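Local structure of methyl-accepting chemotaxis protein (Vibrio parahaemolyticus, 4EXO) at residues N41-K46 against K133-V137; L49-R53 against L71-K75; Y63-N69 against L78-Y84. The protein probably senses small molecules in the periplasm and passes the signal on to control chemotaxis, binding pyruvic acid in its Cache domain pocket. All blocks are in the same frame, centred on the assembly; numbering follows the deposited sequence.

Contact 1 of 3, residues N41-K46 against K133-V137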
# COMPACT_ATOMS: atom_id res chain seq x y z
N ASN A 41 9.30 18.70 6.11
CA ASN A 41 8.62 17.44 6.40
C ASN A 41 9.26 16.22 5.73
O ASN A 41 8.75 15.10 5.86
CB ASN A 41 7.15 17.55 5.98
CG ASN A 41 6.32 18.36 6.96
OD1 ASN A 41 6.67 18.47 8.15
ND2 ASN A 41 5.21 18.91 6.48
N LYS A 42 10.38 16.43 5.03
CA LYS A 42 11.02 15.35 4.27
C LYS A 42 11.47 14.23 5.20
O LYS A 42 11.28 13.05 4.89
CB LYS A 42 12.23 15.87 3.50
CG LYS A 42 11.95 16.60 2.22
CD LYS A 42 13.30 17.08 1.71
CE LYS A 42 13.34 17.35 0.25
NZ LYS A 42 14.74 17.82 -0.09
N GLN A 43 12.04 14.61 6.35
CA GLN A 43 12.52 13.61 7.29
C GLN A 43 11.38 12.73 7.78
O GLN A 43 11.52 11.50 7.86
CB GLN A 43 13.27 14.25 8.47
CG GLN A 43 13.75 13.24 9.48
CD GLN A 43 14.80 12.27 8.89
OE1 GLN A 43 15.69 12.68 8.14
NE2 GLN A 43 14.67 10.97 9.22
N ALA A 44 10.26 13.35 8.14
CA ALA A 44 9.11 12.58 8.61
C ALA A 44 8.52 11.66 7.51
O ALA A 44 8.05 10.54 7.78
CB ALA A 44 8.02 13.53 9.16
N ALA A 45 8.53 12.16 6.27
CA ALA A 45 8.06 11.35 5.13
C ALA A 45 9.01 10.18 4.87
O ALA A 45 8.56 9.07 4.59
CB ALA A 45 7.92 12.21 3.88
N LYS A 46 10.32 10.42 4.94
CA LYS A 46 11.28 9.31 4.85
C LYS A 46 11.02 8.21 5.84
O LYS A 46 11.08 7.05 5.46
CB LYS A 46 12.75 9.76 5.02
CG LYS A 46 13.31 10.58 3.91
CD LYS A 46 14.75 11.03 4.29
CE LYS A 46 15.64 9.81 4.63
NZ LYS A 46 17.06 10.20 4.92
N LYS A 133 8.12 18.63 -5.89
CA LYS A 133 8.34 19.60 -4.80
C LYS A 133 9.61 19.28 -4.04
O LYS A 133 10.35 20.18 -3.65
CB LYS A 133 7.17 19.59 -3.82
CG LYS A 133 7.28 20.65 -2.72
CD LYS A 133 6.09 20.61 -1.72
CE LYS A 133 4.76 20.74 -2.40
NZ LYS A 133 3.71 20.90 -1.31
N TRP A 134 9.87 17.98 -3.86
CA TRP A 134 11.08 17.51 -3.21
C TRP A 134 12.20 17.00 -4.15
O TRP A 134 13.27 16.61 -3.65
CB TRP A 134 10.69 16.40 -2.23
CG TRP A 134 9.94 16.95 -1.07
CD1 TRP A 134 9.82 18.27 -0.71
CD2 TRP A 134 9.25 16.20 -0.08
NE1 TRP A 134 9.06 18.38 0.44
CE2 TRP A 134 8.71 17.12 0.84
CE3 TRP A 134 9.03 14.83 0.10
CZ2 TRP A 134 7.96 16.71 1.95
CZ3 TRP A 134 8.28 14.43 1.21
CH2 TRP A 134 7.75 15.36 2.11
N ASP A 135 11.97 17.05 -5.46
CA ASP A 135 12.81 16.44 -6.48
C ASP A 135 13.10 14.98 -6.08
O ASP A 135 14.27 14.56 -6.06
CB ASP A 135 14.14 17.22 -6.67
CG ASP A 135 14.94 16.76 -7.87
OD1 ASP A 135 14.33 16.43 -8.92
OD2 ASP A 135 16.20 16.72 -7.78
N TRP A 136 12.06 14.23 -5.74
CA TRP A 136 12.22 12.79 -5.48
C TRP A 136 11.61 12.00 -6.60
O TRP A 136 10.42 12.15 -6.92
CB TRP A 136 11.57 12.35 -4.17
CG TRP A 136 12.28 12.77 -2.91
CD1 TRP A 136 13.46 13.46 -2.80
CD2 TRP A 136 11.86 12.49 -1.57
NE1 TRP A 136 13.79 13.64 -1.47
CE2 TRP A 136 12.80 13.06 -0.70
CE3 TRP A 136 10.76 11.80 -1.03
CZ2 TRP A 136 12.70 12.94 0.70
CZ3 TRP A 136 10.64 11.72 0.36
CH2 TRP A 136 11.60 12.28 1.20
N VAL A 137 12.43 11.12 -7.17
CA VAL A 137 11.97 10.01 -7.99
C VAL A 137 11.79 8.86 -7.01
O VAL A 137 12.78 8.25 -6.57
CB VAL A 137 13.00 9.67 -9.08
CG1 VAL A 137 12.55 8.43 -9.89
CG2 VAL A 137 13.21 10.86 -10.02
O HOH W 1 15.92 15.02 -0.02

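Contact 2 of 3, residues L49-R53 against L71-K75. With PYR (pyruvic acid), chain B.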
# COMPACT_ATOMS: atom_id res chain seq x y z
N LEU A 49 8.00 6.14 4.63
CA LEU A 49 8.17 5.34 3.40
C LEU A 49 9.18 4.21 3.59
O LEU A 49 9.03 3.13 3.02
CB LEU A 49 8.62 6.23 2.24
CG LEU A 49 7.57 7.23 1.69
CD1 LEU A 49 8.29 8.34 0.93
CD2 LEU A 49 6.59 6.48 0.80
N LYS A 50 10.21 4.44 4.41
CA LYS A 50 11.18 3.38 4.69
C LYS A 50 10.65 2.24 5.54
O LYS A 50 11.18 1.13 5.49
CB LYS A 50 12.42 3.99 5.35
CG LYS A 50 13.29 4.74 4.33
CD LYS A 50 14.40 5.54 5.04
CE LYS A 50 15.39 4.67 5.76
NZ LYS A 50 16.45 5.58 6.32
N ALA A 51 9.59 2.48 6.30
CA ALA A 51 8.96 1.39 7.07
C ALA A 51 7.98 0.52 6.26
O ALA A 51 7.74 -0.66 6.59
CB ALA A 51 8.24 1.98 8.28
N MSE A 52 7.39 1.09 5.20
CA MSE A 52 6.37 0.38 4.42
C MSE A 52 6.84 -0.87 3.66
O MSE A 52 7.92 -0.89 3.02
CB MSE A 52 5.67 1.34 3.43
CG MSE A 52 4.81 2.34 4.18
SE MSE A 52 4.14 3.78 3.05
CE MSE A 52 2.82 2.75 2.19
N ARG A 53 6.02 -1.91 3.73
CA ARG A 53 6.25 -3.13 2.92
C ARG A 53 4.95 -3.65 2.36
O ARG A 53 3.93 -3.62 3.06
CB ARG A 53 6.87 -4.25 3.79
CG ARG A 53 8.20 -3.88 4.44
CD ARG A 53 9.36 -3.95 3.41
NE ARG A 53 10.65 -3.78 4.09
CZ ARG A 53 11.09 -2.62 4.58
NH1 ARG A 53 10.37 -1.49 4.43
NH2 ARG A 53 12.29 -2.57 5.17
N LEU A 71 16.36 8.22 -0.12
CA LEU A 71 15.96 7.28 0.94
C LEU A 71 16.11 5.88 0.41
O LEU A 71 15.96 5.66 -0.81
CB LEU A 71 14.52 7.56 1.39
CG LEU A 71 13.40 7.26 0.37
CD1 LEU A 71 12.76 5.85 0.58
CD2 LEU A 71 12.31 8.33 0.48
N HIS A 72 16.46 4.93 1.27
CA HIS A 72 16.47 3.53 0.81
C HIS A 72 16.03 2.64 1.98
O HIS A 72 16.67 2.65 3.05
CB HIS A 72 17.86 3.09 0.27
CG HIS A 72 17.76 1.91 -0.66
ND1 HIS A 72 17.51 0.62 -0.20
CD2 HIS A 72 17.73 1.85 -2.01
CE1 HIS A 72 17.41 -0.19 -1.25
NE2 HIS A 72 17.54 0.53 -2.35
N ALA A 73 14.91 1.93 1.81
CA ALA A 73 14.31 1.17 2.92
C ALA A 73 15.21 0.01 3.38
O ALA A 73 15.20 -0.34 4.56
CB ALA A 73 12.93 0.59 2.51
N ILE A 74 15.93 -0.59 2.44
CA ILE A 74 16.73 -1.80 2.71
C ILE A 74 18.17 -1.48 3.12
O ILE A 74 18.73 -2.12 4.03
CB ILE A 74 16.71 -2.73 1.46
CG1 ILE A 74 15.24 -3.14 1.10
CG2 ILE A 74 17.62 -3.98 1.62
CD1 ILE A 74 14.47 -3.92 2.25
N LYS A 75 18.79 -0.54 2.41
CA LYS A 75 20.20 -0.22 2.65
C LYS A 75 20.32 1.28 2.85
O LYS A 75 20.70 2.03 1.91
CB LYS A 75 21.05 -0.69 1.46
CG LYS A 75 22.61 -0.61 1.73
CD LYS A 75 23.38 -1.10 0.51
CE LYS A 75 24.91 -0.97 0.71
NZ LYS A 75 25.56 -1.59 -0.49
C PYR B . 16.28 -0.42 -5.77
O PYR B . 15.69 -1.22 -6.62
OXT PYR B . 16.29 -0.75 -4.49
CA PYR B . 16.91 0.77 -6.19
O3 PYR B . 17.46 1.49 -5.29
CB PYR B . 16.99 1.23 -7.64
O HOH W 2 13.41 -0.44 6.68

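Contact 3 of 3, residues Y63-N69 against L78-Y84. With PYR (pyruvic acid), chain B.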
# COMPACT_ATOMS: atom_id res chain seq x y z
N TYR A 63 15.44 8.68 -5.36
CA TYR A 63 16.67 9.36 -5.81
C TYR A 63 16.28 10.76 -6.27
O TYR A 63 15.16 10.94 -6.74
CB TYR A 63 17.30 8.61 -7.01
CG TYR A 63 17.83 7.24 -6.61
CD1 TYR A 63 19.19 7.05 -6.27
CD2 TYR A 63 16.97 6.15 -6.55
CE1 TYR A 63 19.66 5.79 -5.87
CE2 TYR A 63 17.45 4.85 -6.19
CZ TYR A 63 18.78 4.72 -5.82
OH TYR A 63 19.25 3.48 -5.45
N ASP A 64 17.18 11.73 -6.14
CA ASP A 64 16.91 13.04 -6.75
C ASP A 64 17.28 13.02 -8.23
O ASP A 64 17.74 12.00 -8.74
CB ASP A 64 17.51 14.22 -5.95
CG ASP A 64 19.03 14.31 -6.04
OD1 ASP A 64 19.62 13.65 -6.92
OD2 ASP A 64 19.64 15.06 -5.22
N SER A 65 17.07 14.12 -8.94
CA SER A 65 17.30 14.15 -10.40
C SER A 65 18.77 14.03 -10.79
O SER A 65 19.07 13.68 -11.95
CB SER A 65 16.67 15.41 -11.06
OG SER A 65 15.27 15.32 -10.98
N GLN A 66 19.67 14.29 -9.85
CA GLN A 66 21.12 14.07 -10.09
C GLN A 66 21.58 12.63 -9.79
O GLN A 66 22.74 12.30 -9.96
CB GLN A 66 21.98 15.08 -9.28
CG GLN A 66 21.50 16.58 -9.36
CD GLN A 66 21.02 16.99 -10.74
OE1 GLN A 66 21.80 17.01 -11.71
NE2 GLN A 66 19.73 17.31 -10.84
N GLY A 67 20.66 11.78 -9.34
CA GLY A 67 20.97 10.38 -9.05
C GLY A 67 21.45 10.13 -7.61
O GLY A 67 21.97 9.05 -7.31
N ILE A 68 21.33 11.13 -6.76
CA ILE A 68 21.71 11.00 -5.34
C ILE A 68 20.57 10.30 -4.59
O ILE A 68 19.41 10.76 -4.63
CB ILE A 68 22.02 12.33 -4.69
CG1 ILE A 68 23.21 13.00 -5.41
CG2 ILE A 68 22.40 12.12 -3.17
CD1 ILE A 68 23.32 14.51 -5.09
N ASN A 69 20.88 9.19 -3.94
CA ASN A 69 19.87 8.52 -3.12
C ASN A 69 19.37 9.40 -1.98
O ASN A 69 20.16 9.97 -1.21
CB ASN A 69 20.40 7.19 -2.56
CG ASN A 69 19.33 6.43 -1.82
OD1 ASN A 69 19.24 6.52 -0.61
ND2 ASN A 69 18.44 5.74 -2.56
N LEU A 78 23.05 3.84 1.59
CA LEU A 78 23.10 4.43 0.23
C LEU A 78 22.74 5.91 0.27
O LEU A 78 23.05 6.65 -0.69
CB LEU A 78 22.15 3.69 -0.75
CG LEU A 78 22.53 2.23 -1.04
CD1 LEU A 78 21.53 1.62 -2.09
CD2 LEU A 78 24.00 2.14 -1.53
N GLU A 79 22.06 6.34 1.34
CA GLU A 79 21.48 7.70 1.38
C GLU A 79 22.61 8.73 1.33
O GLU A 79 23.62 8.59 2.05
CB GLU A 79 20.57 7.89 2.61
CG GLU A 79 19.29 7.01 2.54
CD GLU A 79 18.48 6.93 3.82
OE1 GLU A 79 18.79 7.64 4.80
OE2 GLU A 79 17.51 6.13 3.84
N GLY A 80 22.45 9.70 0.43
CA GLY A 80 23.48 10.70 0.17
C GLY A 80 24.53 10.30 -0.85
O GLY A 80 25.37 11.12 -1.23
N LYS A 81 24.53 9.05 -1.31
CA LYS A 81 25.49 8.66 -2.37
C LYS A 81 24.94 8.96 -3.77
O LYS A 81 23.76 8.74 -4.04
CB LYS A 81 25.88 7.19 -2.31
CG LYS A 81 26.51 6.79 -0.95
CD LYS A 81 27.07 5.37 -0.97
CE LYS A 81 27.81 5.01 0.35
NZ LYS A 81 28.85 6.04 0.67
N ASN A 82 25.82 9.44 -4.66
CA ASN A 82 25.45 9.64 -6.06
C ASN A 82 25.61 8.36 -6.88
O ASN A 82 26.73 7.88 -7.12
CB ASN A 82 26.32 10.77 -6.65
CG ASN A 82 25.89 11.19 -8.02
OD1 ASN A 82 25.54 10.35 -8.87
ND2 ASN A 82 25.95 12.49 -8.27
N LEU A 83 24.49 7.79 -7.29
CA LEU A 83 24.49 6.51 -8.04
C LEU A 83 24.02 6.69 -9.47
O LEU A 83 23.61 5.73 -10.13
CB LEU A 83 23.61 5.45 -7.34
CG LEU A 83 23.99 5.09 -5.89
CD1 LEU A 83 23.07 3.91 -5.37
CD2 LEU A 83 25.44 4.75 -5.72
N TYR A 84 24.14 7.92 -9.97
CA TYR A 84 23.74 8.23 -11.36
C TYR A 84 24.41 7.33 -12.41
O TYR A 84 23.76 6.87 -13.36
CB TYR A 84 23.98 9.71 -11.69
CG TYR A 84 23.24 10.08 -12.96
CD1 TYR A 84 21.88 10.37 -12.94
CD2 TYR A 84 23.90 10.05 -14.20
CE1 TYR A 84 21.18 10.68 -14.13
CE2 TYR A 84 23.20 10.35 -15.41
CZ TYR A 84 21.85 10.66 -15.35
OH TYR A 84 21.17 10.95 -16.51
C PYR B . 16.28 -0.42 -5.77
O PYR B . 15.69 -1.22 -6.62
OXT PYR B . 16.29 -0.75 -4.49
CA PYR B . 16.91 0.77 -6.19
O3 PYR B . 17.46 1.49 -5.29
CB PYR B . 16.99 1.23 -7.64
O HOH W 3 24.91 13.32 -11.09

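Contact 1 of 3, residues N41-K46 against K133-V137
A lysine whose aliphatic chain lies along an indole while its ammonium binds water is the striking feature here: Lys42 is laid over Trp134. Its CG stands 3.6 Å from the centroid of the Trp134 five-membered ring, only 13° off the ring normal, a clear CH-pi contact over the face. The lysine leaves the helix with CG anti to the carbonyl carbon (chi1 -79°) and stays extended beyond it, which carries CE on to within 3.7 Å of Trp134 CG. Its ammonium group then passes the indole, and a water bridges the two segments, accepting from Lys42 NZ at 3.0 Å and from Trp136 NE1 at 2.9 Å in the plane of the second indole.

Ala45 meets Trp134 differently, pressing CB against the six-membered edge 3.5 Å from CZ3. The Lys46 side chain runs roughly perpendicular to that of Trp136 and brings its CG to 3.6 Å from CH2, while the other tryptophan sets CE3 over one Trp136 face. The two indoles thus pack against each other as well as against the helix. Trp134 is pinned from outside by a hydrogen bond from NE1 to Asp36 and by an edge-to-face contact with Tyr33.

No direct hydrogen bond joins the segments, so the fit is made of aliphatic and aromatic surface with a single water at one side. Asp135 and Trp136 together pair with Leu131 in a G1 beta bulge, at the turn between strands 120-131 and 136-143. The arrangement is helix-on-sheet packing within a PAS-like Cache domain, where helix 42-51 is fastened to the start of strand 136-143.

Contact 2 of 3, residues L49-R53 against L71-K75
Residues 49-53, on helix 42-51, run close by residues 71-75, bringing the CA atoms of Lys50 and Ala73 to 4.2 Å, yet no direct hydrogen bond links the two backbones. The methyl of Ala73 instead nestles against the helix, its CB 3.5 Å from Lys50 O. One water bridges the segments: it donates to Lys50 O and Ala73 O and accepts from Arg53 NH2.

Arg53 bends at the CB-CG bond (chi2 -77°), which folds the guanidinium back beside the carbonyls of Lys50 and Met52. Arg53 NH1 donates to Lys50 O at 2.9 Å, nearly straight at 174°, and also to Met52 O; both acceptors lie in the guanidinium plane, although the nitrogen stands above each carbonyl plane. Arg53 NH2 lies 3.9 Å from Ile74 CD1.

The Lys50 and Leu71 side chains lie alongside one another, pointing opposite ways, with Lys50 CG 3.9 Å from Leu71 CD1, and the lysine continues past the strand to a salt bridge with Glu79. Deeper in, Leu49 CD1 rests against Leu71 CD2. The backbone N of Arg53 is hydrogen-bonded to Thr27 OG1 of the second subunit.

The His72 side chain sets out away from the helix, and its ring meets pyruvate at the edge. Its ND1 accepts from Lys75 N at 3.1 Å, and NE2 donates to pyruvate OXT at 2.8 Å. Lys124, Tyr59 and Tyr63 also bond the ligand. The bond from Lys75 N is consistent with NE2 carrying the proton given to pyruvate, and probably limits rotation of the ring; meanwhile the two backbones are bridged by a water that Arg53 NH2 also binds, beside apolar packing on Leu71.

Contact 3 of 3, residues Y63-N69 against L78-Y84
The ring of Tyr63 meets Leu83 CD1 at its edge, 3.9 Å from CE1, and carries Asn69 ND2 over one face, 3.4 Å above the plane and offset toward the rim. Pyruvate O3 also lies in the ring plane, at the hydroxyl, where Tyr63 OH donates to it at 2.7 Å. Tyr84 presents its own edge to Gly67 CA, while Gln66 O sits 3.4 Å from Tyr84 CB.

Asn69 reaches its position with CG anti to N (chi1 -175°). Its OD1 closes to 3.2 Å on Glu79 CG, and its amide plane is nearly coplanar with the Glu79 carboxylate. Asn69 ND2 bonds to Leu71 O, whereas Glu79 has a further salt-bridge partner in Lys46.

Backbone bonds do most of the joining. Leu83 N donates to Gly67 O, Asn69 N to Lys81 O at 2.9 Å, and Gly80 N to Asn69 O at 2.8 Å; Ile68 and Asn82 form a single beta bridge. Gly67 has a left-handed backbone (phi 89°, psi 11°). Each loop is braced internally too. Asp64 OD1 accepts from Ile68 N, the residue just after the type I turn Asp64-Gly67, and Asn82 OD1 accepts from Tyr84 N in an Asx turn. A water joins Gln66 O to Asn82 ND2 at the outer side.

The paired loops follow strands 61-63 and 69-72: Tyr63, Leu83 and Tyr84 pack on helix 94-104, Glu79 packs on Leu71 of strand 69-72, and Tyr63 bonds through its backbone to Val137 of strand 136-143.

Helix 42-51 is shared by contacts 1 and 2, which fasten different parts of it to the same sheet and merge where Leu71 packs against Trp136. Both have a bridging water; contact 1 is otherwise mainly aromatic and aliphatic, whereas contact 2 sets leucine packing beside an arginine near the second subunit. All three are partly buried, but contact 3 alone has exposed residues among those touching, and it joins two loops through backbone hydrogen bonds, with Tyr63 and Asn69 buried. Glu79 connects contacts 2 and 3, and Asp135 ties contact 1 to Ser65. Contacts 2 and 3 both touch pyruvate, whereas the Trp136 side chain of contact 1 lies about 12 Å from it.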